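PDB 4P1L: solute-binding protein Csal_2479 from Chromohalobacter salexigens, which binds D-glucuronate and probably delivers it to a TRAP transport system that carries the sugar acid into the cytoplasm. Local coordinates for residues A[135-149]-A[224-238]. Sequence-based numbering, arbitrary orientation.
Sequences LIVLSWFGSGARSLY and YSLTEHLILPECLCV. With BDP (beta-D-glucopyranuronic acid), chain C.
Leu236 O takes the N-H of Leu138 at 2.8 Å and, weakly, that of Ser139, so the antiparallel pairing of 135-141 with 234-238 passes through a classic beta bulge. Phe141 and Glu234 then bond backbone to backbone in both directions. Beyond them the strands part around two waters. Ser143 OG donates to a lone pair of Leu232 O (2.7 Å) and accepts from one water, to which Leu232 N donates; the other water accepts from Ser143 N and donates to Leu232 O. Farther along, Arg146 N donates to Leu230 O and His229 N to Arg146 O, the latter oxygen lying 3.3 Å above the centre of the His229 ring. After the inverse gamma turn centred on Leu226, side chains take backbone donors: Glu228 N donates to Ser147 OG (2.9 Å), and Leu148 N to Thr227 OG1, itself hydrogen-bonded to His229 ND1. Bent at chi3 (67°), Arg146 sends NH1 to O5 and NH2 to carboxylate O6A of the glucuronate, while its NE is salt-bridged to Glu206. Glu234 OE2 accepts from sugar O2 at 2.6 Å and from Asn88 ND2. Two antiparallel connections between the five- and four-stranded sheets, gripping the ligand midway, typify the interdomain cleft of TRAP solute-binding proteins.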
ATOM      1  N   LEU A 135      -6.416  -9.539 -12.785  1.00 18.52           N
ATOM      2  CA  LEU A 135      -6.872  -9.224 -11.433  1.00 18.07           C
ATOM      3  C   LEU A 135      -8.110  -8.333 -11.483  1.00 17.68           C
ATOM      4  O   LEU A 135      -8.096  -7.261 -12.108  1.00 19.85           O
ATOM      5  CB  LEU A 135      -5.752  -8.539 -10.646  1.00 17.10           C
ATOM      6  CG  LEU A 135      -4.486  -9.380 -10.409  1.00 21.74           C
ATOM      7  CD1 LEU A 135      -3.352  -8.523  -9.832  1.00 25.57           C
ATOM      8  CD2 LEU A 135      -4.763 -10.577  -9.496  1.00 23.74           C
ATOM      9  N   ILE A 136      -9.180  -8.781 -10.814  1.00 18.09           N
ATOM     10  CA  ILE A 136     -10.432  -8.054 -10.821  1.00 18.83           C
ATOM     11  C   ILE A 136     -10.581  -7.279  -9.507  1.00 17.00           C
ATOM     12  O   ILE A 136     -10.737  -7.875  -8.446  1.00 17.16           O
ATOM     13  CB  ILE A 136     -11.626  -8.993 -11.009  1.00 19.98           C
ATOM     14  CG1 ILE A 136     -11.421  -9.890 -12.243  1.00 19.15           C
ATOM     15  CG2 ILE A 136     -12.898  -8.193 -11.084  1.00 19.14           C
ATOM     16  CD1 ILE A 136     -11.170  -9.119 -13.553  1.00 24.39           C
ATOM     17  N   VAL A 137     -10.494  -5.956  -9.582  1.00 16.67           N
ATOM     18  CA  VAL A 137     -10.544  -5.119  -8.374  1.00 16.07           C
ATOM     19  C   VAL A 137     -11.981  -4.886  -7.974  1.00 18.18           C
ATOM     20  O   VAL A 137     -12.801  -4.437  -8.792  1.00 19.61           O
ATOM     21  CB  VAL A 137      -9.886  -3.749  -8.591  1.00 18.22           C
ATOM     22  CG1 VAL A 137     -10.129  -2.862  -7.375  1.00 20.45           C
ATOM     23  CG2 VAL A 137      -8.402  -3.896  -8.851  1.00 18.92           C
ATOM     24  N   LEU A 138     -12.295  -5.205  -6.717  1.00 16.09           N
ATOM     25  CA  LEU A 138     -13.640  -5.063  -6.209  1.00 20.21           C
ATOM     26  C   LEU A 138     -13.807  -3.826  -5.323  1.00 21.15           C
ATOM     27  O   LEU A 138     -14.893  -3.274  -5.220  1.00 19.93           O
ATOM     28  CB  LEU A 138     -14.023  -6.298  -5.401  1.00 17.28           C
ATOM     29  CG  LEU A 138     -13.950  -7.629  -6.156  1.00 24.78           C
ATOM     30  CD1 LEU A 138     -14.532  -8.729  -5.298  1.00 26.58           C
ATOM     31  CD2 LEU A 138     -14.685  -7.526  -7.477  1.00 25.04           C
ATOM     32  N   SER A 139     -12.744  -3.423  -4.645  1.00 18.64           N
ATOM     33  CA  SER A 139     -12.805  -2.245  -3.795  1.00 18.98           C
ATOM     34  C   SER A 139     -11.404  -1.805  -3.425  1.00 15.57           C
ATOM     35  O   SER A 139     -10.438  -2.538  -3.653  1.00 15.89           O
ATOM     36  CB  SER A 139     -13.630  -2.535  -2.549  1.00 21.81           C
ATOM     37  OG  SER A 139     -13.016  -3.534  -1.760  1.00 17.72           O
ATOM     38  N   TRP A 140     -11.302  -0.600  -2.872  1.00 14.62           N
ATOM     39  CA  TRP A 140     -10.008  -0.001  -2.506  1.00 16.39           C
ATOM     40  C   TRP A 140      -9.914   0.204  -0.999  1.00 17.64           C
ATOM     41  O   TRP A 140     -10.790   0.830  -0.421  1.00 15.49           O
ATOM     42  CB  TRP A 140      -9.820   1.349  -3.187  1.00 19.63           C
ATOM     43  CG  TRP A 140      -9.919   1.301  -4.670  1.00 17.71           C
ATOM     44  CD1 TRP A 140     -10.949   1.761  -5.433  1.00 21.69           C
ATOM     45  CD2 TRP A 140      -8.950   0.780  -5.573  1.00 15.46           C
ATOM     46  NE1 TRP A 140     -10.691   1.543  -6.760  1.00 20.42           N
ATOM     47  CE2 TRP A 140      -9.459   0.966  -6.881  1.00 17.83           C
ATOM     48  CE3 TRP A 140      -7.696   0.205  -5.417  1.00 14.90           C
ATOM     49  CZ2 TRP A 140      -8.762   0.573  -8.022  1.00 17.59           C
ATOM     50  CZ3 TRP A 140      -7.002  -0.201  -6.569  1.00 17.35           C
ATOM     51  CH2 TRP A 140      -7.538  -0.001  -7.843  1.00 17.98           C
ATOM     52  N   PHE A 141      -8.854  -0.328  -0.399  1.00 14.23           N
ATOM     53  CA  PHE A 141      -8.509  -0.091   0.999  1.00 15.84           C
ATOM     54  C   PHE A 141      -7.543   1.110   1.091  1.00 13.69           C
ATOM     55  O   PHE A 141      -6.769   1.382   0.158  1.00 15.18           O
ATOM     56  CB  PHE A 141      -7.800  -1.307   1.613  1.00 13.19           C
ATOM     57  CG  PHE A 141      -8.684  -2.511   1.901  1.00 13.55           C
ATOM     58  CD1 PHE A 141     -10.026  -2.520   1.600  1.00 13.92           C
ATOM     59  CD2 PHE A 141      -8.133  -3.653   2.472  1.00 14.32           C
ATOM     60  CE1 PHE A 141     -10.810  -3.655   1.856  1.00 17.53           C
ATOM     61  CE2 PHE A 141      -8.914  -4.770   2.746  1.00 15.94           C
ATOM     62  CZ  PHE A 141     -10.255  -4.762   2.427  1.00 17.31           C
ATOM     63  N   GLY A 142      -7.556   1.800   2.229  1.00 13.65           N
ATOM     64  CA  GLY A 142      -6.563   2.819   2.517  1.00 13.63           C
ATOM     65  C   GLY A 142      -5.315   2.310   3.228  1.00 12.48           C
ATOM     66  O   GLY A 142      -5.351   1.279   3.906  1.00 13.84           O
ATOM     67  N   SER A 143      -4.195   3.014   3.070  1.00 13.45           N
ATOM     68  CA  SER A 143      -3.015   2.695   3.866  1.00 14.50           C
ATOM     69  C   SER A 143      -2.310   3.980   4.350  1.00 13.77           C
ATOM     70  O   SER A 143      -1.110   3.989   4.552  1.00 14.12           O
ATOM     71  CB  SER A 143      -2.046   1.747   3.133  1.00 15.49           C
ATOM     72  OG  SER A 143      -1.320   2.394   2.068  1.00 16.34           O
ATOM     73  N   GLY A 144      -3.075   5.053   4.523  1.00 15.72           N
ATOM     74  CA  GLY A 144      -2.539   6.291   5.069  1.00 17.23           C
ATOM     75  C   GLY A 144      -1.407   6.854   4.218  1.00 13.76           C
ATOM     76  O   GLY A 144      -1.311   6.617   3.000  1.00 13.38           O
ATOM     77  N   ALA A 145      -0.549   7.603   4.883  1.00 12.30           N
ATOM     78  CA  ALA A 145       0.679   8.098   4.297  1.00 12.05           C
ATOM     79  C   ALA A 145       1.896   7.399   4.919  1.00 14.76           C
ATOM     80  O   ALA A 145       1.945   7.141   6.132  1.00 16.12           O
ATOM     81  CB  ALA A 145       0.770   9.596   4.488  1.00 12.27           C
ATOM     82  N   ARG A 146       2.872   7.096   4.077  1.00 11.70           N
ATOM     83  CA  ARG A 146       4.133   6.503   4.527  1.00 11.69           C
ATOM     84  C   ARG A 146       5.181   7.575   4.827  1.00 13.62           C
ATOM     85  O   ARG A 146       5.387   8.506   4.034  1.00 13.19           O
ATOM     86  CB  ARG A 146       4.702   5.548   3.478  1.00 11.63           C
ATOM     87  CG  ARG A 146       3.699   4.443   3.051  1.00 11.60           C
ATOM     88  CD  ARG A 146       4.176   3.644   1.864  1.00 11.64           C
ATOM     89  NE  ARG A 146       5.364   2.817   2.110  1.00 11.78           N
ATOM     90  CZ  ARG A 146       5.356   1.510   2.368  1.00 13.91           C
ATOM     91  NH1 ARG A 146       4.225   0.836   2.446  1.00 11.91           N
ATOM     92  NH2 ARG A 146       6.506   0.875   2.568  1.00 15.80           N
ATOM     93  N   SER A 147       5.852   7.425   5.962  1.00 12.98           N
ATOM     94  CA  SER A 147       6.907   8.344   6.379  1.00 12.18           C
ATOM     95  C   SER A 147       8.178   7.608   6.778  1.00 12.48           C
ATOM     96  O   SER A 147       8.154   6.415   7.144  1.00 12.59           O
ATOM     97  CB  SER A 147       6.416   9.211   7.550  1.00 12.33           C
ATOM     98  OG  SER A 147       5.385  10.078   7.132  1.00 12.95           O
ATOM     99  N   LEU A 148       9.291   8.331   6.727  1.00 15.03           N
ATOM    100  CA  LEU A 148      10.605   7.785   7.053  1.00 12.63           C
ATOM    101  C   LEU A 148      10.796   7.549   8.533  1.00 15.22           C
ATOM    102  O   LEU A 148      10.504   8.420   9.361  1.00 19.90           O
ATOM    103  CB  LEU A 148      11.728   8.749   6.650  1.00 14.62           C
ATOM    104  CG  LEU A 148      12.094   8.983   5.205  1.00 21.03           C
ATOM    105  CD1 LEU A 148      13.101  10.154   5.113  1.00 22.40           C
ATOM    106  CD2 LEU A 148      12.677   7.723   4.597  1.00 27.39           C
ATOM    107  N   TYR A 149      11.357   6.399   8.862  1.00 13.50           N
ATOM    108  CA  TYR A 149      11.876   6.198  10.200  1.00 16.47           C
ATOM    109  C   TYR A 149      13.274   5.612  10.186  1.00 14.38           C
ATOM    110  O   TYR A 149      13.615   4.871   9.273  1.00 14.77           O
ATOM    111  CB  TYR A 149      10.941   5.333  11.030  1.00 17.15           C
ATOM    112  CG  TYR A 149      10.404   4.072  10.377  1.00 14.48           C
ATOM    113  CD1 TYR A 149      11.085   2.856  10.467  1.00 13.93           C
ATOM    114  CD2 TYR A 149       9.176   4.082   9.738  1.00 14.41           C
ATOM    115  CE1 TYR A 149      10.539   1.698   9.931  1.00 15.12           C
ATOM    116  CE2 TYR A 149       8.627   2.926   9.193  1.00 15.31           C
ATOM    117  CZ  TYR A 149       9.315   1.743   9.270  1.00 16.68           C
ATOM    118  OH  TYR A 149       8.741   0.603   8.726  1.00 16.81           O
ATOM    119  N   TYR A 224      10.777   8.875  13.942  1.00 18.76           N
ATOM    120  CA  TYR A 224       9.798   8.812  12.879  1.00 15.50           C
ATOM    121  C   TYR A 224       9.608  10.243  12.414  1.00 18.79           C
ATOM    122  O   TYR A 224       9.243  11.111  13.206  1.00 16.02           O
ATOM    123  CB  TYR A 224       8.501   8.215  13.428  1.00 14.05           C
ATOM    124  CG  TYR A 224       7.430   7.875  12.409  1.00 16.14           C
ATOM    125  CD1 TYR A 224       6.484   8.812  12.002  1.00 24.70           C
ATOM    126  CD2 TYR A 224       7.345   6.595  11.868  1.00 21.27           C
ATOM    127  CE1 TYR A 224       5.490   8.481  11.068  1.00 26.16           C
ATOM    128  CE2 TYR A 224       6.369   6.268  10.934  1.00 19.18           C
ATOM    129  CZ  TYR A 224       5.451   7.207  10.528  1.00 18.04           C
ATOM    130  OH  TYR A 224       4.447   6.848   9.628  1.00 16.60           O
ATOM    131  N   SER A 225       9.858  10.488  11.134  1.00 13.07           N
ATOM    132  CA  SER A 225       9.820  11.861  10.601  1.00 12.99           C
ATOM    133  C   SER A 225       8.763  11.922   9.504  1.00 15.79           C
ATOM    134  O   SER A 225       8.828  11.155   8.551  1.00 14.60           O
ATOM    135  CB  SER A 225      11.178  12.243  10.053  1.00 12.15           C
ATOM    136  OG  SER A 225      12.212  12.192  11.043  1.00 13.37           O
ATOM    137  N   LEU A 226       7.826  12.865   9.627  1.00 15.24           N
ATOM    138  CA  LEU A 226       6.596  12.857   8.840  1.00 11.89           C
ATOM    139  C   LEU A 226       6.756  13.428   7.428  1.00 10.66           C
ATOM    140  O   LEU A 226       6.120  14.430   7.027  1.00 14.71           O
ATOM    141  CB  LEU A 226       5.488  13.576   9.627  1.00 17.72           C
ATOM    142  CG  LEU A 226       4.973  12.778  10.826  1.00 21.08           C
ATOM    143  CD1 LEU A 226       4.246  13.646  11.849  1.00 18.84           C
ATOM    144  CD2 LEU A 226       4.040  11.684  10.341  1.00 23.44           C
ATOM    145  N   THR A 227       7.587  12.757   6.646  1.00 13.23           N
ATOM    146  CA  THR A 227       7.695  13.057   5.227  1.00 11.72           C
ATOM    147  C   THR A 227       6.391  12.838   4.429  1.00 15.46           C
ATOM    148  O   THR A 227       6.165  13.554   3.464  1.00 13.52           O
ATOM    149  CB  THR A 227       8.825  12.243   4.604  1.00 17.26           C
ATOM    150  OG1 THR A 227       8.694  10.866   5.000  1.00 11.86           O
ATOM    151  CG2 THR A 227      10.194  12.807   5.026  1.00 20.17           C
ATOM    152  N   GLU A 228       5.577  11.823   4.788  1.00 11.65           N
ATOM    153  CA  GLU A 228       4.278  11.567   4.176  1.00 11.67           C
ATOM    154  C   GLU A 228       4.406  11.567   2.647  1.00 14.59           C
ATOM    155  O   GLU A 228       3.610  12.174   1.920  1.00 14.97           O
ATOM    156  CB  GLU A 228       3.230  12.567   4.708  1.00 11.74           C
ATOM    157  CG  GLU A 228       3.098  12.454   6.216  1.00 13.63           C
ATOM    158  CD  GLU A 228       2.118  13.407   6.857  1.00 28.95           C
ATOM    159  OE1 GLU A 228       1.449  13.014   7.834  1.00 36.03           O
ATOM    160  OE2 GLU A 228       2.039  14.552   6.422  1.00 23.46           O
ATOM    161  N   HIS A 229       5.425  10.834   2.191  1.00 10.81           N
ATOM    162  CA  HIS A 229       5.911  10.882   0.814  1.00 14.49           C
ATOM    163  C   HIS A 229       5.172   9.994  -0.193  1.00 12.10           C
ATOM    164  O   HIS A 229       5.292  10.228  -1.397  1.00 12.22           O
ATOM    165  CB  HIS A 229       7.409  10.557   0.799  1.00 13.01           C
ATOM    166  CG  HIS A 229       7.772   9.299   1.523  1.00 10.71           C
ATOM    167  ND1 HIS A 229       8.452   9.293   2.721  1.00 13.48           N
ATOM    168  CD2 HIS A 229       7.546   8.001   1.211  1.00 10.92           C
ATOM    169  CE1 HIS A 229       8.609   8.046   3.127  1.00 15.38           C
ATOM    170  NE2 HIS A 229       8.076   7.243   2.221  1.00 14.64           N
ATOM    171  N   LEU A 230       4.407   9.013   0.307  1.00 11.92           N
ATOM    172  CA  LEU A 230       3.618   8.086  -0.515  1.00 12.97           C
ATOM    173  C   LEU A 230       2.276   7.866   0.147  1.00 12.35           C
ATOM    174  O   LEU A 230       2.190   7.711   1.362  1.00 14.32           O
ATOM    175  CB  LEU A 230       4.312   6.731  -0.690  1.00 11.72           C
ATOM    176  CG  LEU A 230       5.538   6.693  -1.581  1.00 11.46           C
ATOM    177  CD1 LEU A 230       6.352   5.451  -1.280  1.00 16.78           C
ATOM    178  CD2 LEU A 230       5.155   6.796  -3.059  1.00 13.92           C
ATOM    179  N   ILE A 231       1.229   7.888  -0.668  1.00 10.63           N
ATOM    180  CA  ILE A 231      -0.105   7.579  -0.239  1.00 15.07           C
ATOM    181  C   ILE A 231      -0.582   6.523  -1.246  1.00 16.98           C
ATOM    182  O   ILE A 231      -0.983   6.832  -2.382  1.00 17.69           O
ATOM    183  CB  ILE A 231      -0.985   8.835  -0.240  1.00 14.41           C
ATOM    184  CG1 ILE A 231      -0.548   9.754   0.907  1.00 12.72           C
ATOM    185  CG2 ILE A 231      -2.423   8.459  -0.103  1.00 17.80           C
ATOM    186  CD1 ILE A 231      -1.057  11.183   0.777  1.00 13.38           C
ATOM    187  N   LEU A 232      -0.465   5.265  -0.837  1.00 14.85           N
ATOM    188  CA  LEU A 232      -0.670   4.147  -1.733  1.00 11.41           C
ATOM    189  C   LEU A 232      -2.052   3.529  -1.485  1.00 12.77           C
ATOM    190  O   LEU A 232      -2.372   3.089  -0.364  1.00 14.76           O
ATOM    191  CB  LEU A 232       0.433   3.116  -1.533  1.00 12.64           C
ATOM    192  CG  LEU A 232       1.796   3.522  -2.152  1.00 19.00           C
ATOM    193  CD1 LEU A 232       2.921   2.627  -1.634  1.00 17.70           C
ATOM    194  CD2 LEU A 232       1.696   3.447  -3.681  1.00 26.54           C
ATOM    195  N   PRO A 233      -2.901   3.483  -2.531  1.00 15.50           N
ATOM    196  CA  PRO A 233      -4.098   2.669  -2.378  1.00 14.42           C
ATOM    197  C   PRO A 233      -3.733   1.196  -2.264  1.00 11.33           C
ATOM    198  O   PRO A 233      -2.638   0.805  -2.687  1.00 14.71           O
ATOM    199  CB  PRO A 233      -4.874   2.914  -3.699  1.00 13.66           C
ATOM    200  CG  PRO A 233      -4.333   4.172  -4.236  1.00 11.15           C
ATOM    201  CD  PRO A 233      -2.850   4.128  -3.856  1.00 14.79           C
ATOM    202  N   GLU A 234      -4.639   0.388  -1.714  1.00 12.59           N
ATOM    203  CA  GLU A 234      -4.556  -1.060  -1.806  1.00 12.33           C
ATOM    204  C   GLU A 234      -5.864  -1.600  -2.393  1.00 13.50           C
ATOM    205  O   GLU A 234      -6.923  -1.011  -2.190  1.00 16.41           O
ATOM    206  CB  GLU A 234      -4.315  -1.676  -0.430  1.00 14.43           C
ATOM    207  CG  GLU A 234      -3.191  -1.000   0.353  1.00 13.68           C
ATOM    208  CD  GLU A 234      -2.538  -1.913   1.391  1.00 15.48           C
ATOM    209  OE1 GLU A 234      -3.161  -2.945   1.767  1.00 11.68           O
ATOM    210  OE2 GLU A 234      -1.409  -1.582   1.822  1.00 16.39           O
ATOM    211  N   CYS A 235      -5.798  -2.697  -3.146  1.00 14.27           N
ATOM    212  CA  CYS A 235      -7.004  -3.280  -3.694  1.00 14.21           C
ATOM    213  C   CYS A 235      -7.413  -4.482  -2.891  1.00 13.84           C
ATOM    214  O   CYS A 235      -6.582  -5.150  -2.271  1.00 17.71           O
ATOM    215  CB  CYS A 235      -6.824  -3.691  -5.157  1.00 14.28           C
ATOM    216  SG  CYS A 235      -5.541  -4.941  -5.445  1.00 19.57           S
ATOM    217  N   LEU A 236      -8.709  -4.757  -2.935  1.00 13.17           N
ATOM    218  CA  LEU A 236      -9.270  -6.068  -2.642  1.00 14.22           C
ATOM    219  C   LEU A 236      -9.642  -6.619  -4.005  1.00 14.08           C
ATOM    220  O   LEU A 236     -10.505  -6.053  -4.685  1.00 16.10           O
ATOM    221  CB  LEU A 236     -10.492  -5.972  -1.738  1.00 16.02           C
ATOM    222  CG  LEU A 236     -11.319  -7.234  -1.542  1.00 19.38           C
ATOM    223  CD1 LEU A 236     -10.471  -8.428  -1.210  1.00 26.14           C
ATOM    224  CD2 LEU A 236     -12.338  -6.986  -0.446  1.00 20.02           C
ATOM    225  N   CYS A 237      -8.940  -7.652  -4.448  1.00 16.28           N
ATOM    226  CA  CYS A 237      -9.143  -8.179  -5.798  1.00 19.03           C
ATOM    227  C   CYS A 237      -9.334  -9.706  -5.831  1.00 14.79           C
ATOM    228  O   CYS A 237      -9.015 -10.420  -4.862  1.00 16.15           O
ATOM    229  CB  CYS A 237      -7.961  -7.807  -6.693  1.00 20.98           C
ATOM    230  SG  CYS A 237      -6.405  -8.656  -6.287  1.00 19.39           S
ATOM    231  N   VAL A 238      -9.861 -10.178  -6.961  1.00 16.46           N
ATOM    232  CA  VAL A 238     -10.120 -11.601  -7.201  1.00 16.27           C
ATOM    233  C   VAL A 238      -9.387 -12.047  -8.488  1.00 19.49           C
ATOM    234  O   VAL A 238      -9.314 -11.294  -9.457  1.00 17.53           O
ATOM    235  CB  VAL A 238     -11.650 -11.862  -7.300  1.00 17.47           C
ATOM    236  CG1 VAL A 238     -11.955 -13.320  -7.703  1.00 17.03           C
ATOM    237  CG2 VAL A 238     -12.330 -11.525  -5.979  1.00 16.12           C
TER
HETATM  238  C1  BDP C 401       2.319  -1.745   4.209  1.00 11.57           C
HETATM  239  C2  BDP C 401       1.404  -2.399   3.183  1.00 10.53           C
HETATM  240  C3  BDP C 401       1.828  -3.803   2.978  1.00 16.70           C
HETATM  241  C4  BDP C 401       3.246  -3.782   2.501  1.00 12.52           C
HETATM  242  C5  BDP C 401       4.163  -3.065   3.527  1.00 10.25           C
HETATM  243  C6  BDP C 401       5.617  -2.977   3.067  1.00 12.94           C
HETATM  244  O2  BDP C 401       0.097  -2.359   3.732  1.00 13.24           O
HETATM  245  O3  BDP C 401       0.976  -4.346   1.838  1.00 13.74           O
HETATM  246  O4  BDP C 401       3.721  -5.122   2.284  1.00 12.28           O
HETATM  247  O5  BDP C 401       3.680  -1.776   3.747  1.00 11.81           O
HETATM  248  O6A BDP C 401       6.263  -1.937   3.419  1.00 13.40           O
HETATM  249  O1  BDP C 401       1.961  -0.417   4.372  1.00 14.07           O
HETATM  250  O6B BDP C 401       6.130  -3.934   2.451  1.00 15.87           O
HETATM  251  O   HOH W   1       0.399   4.761   1.922  1.00 13.30           O
HETATM  252  O   HOH W   2      -3.211   5.140   1.430  1.00 14.68           O
HETATM  253  O   HOH W   3       3.080   8.793   8.073  1.00 16.46           O
HETATM  254  O   HOH W   4      13.115   9.545  10.360  1.00 16.53           O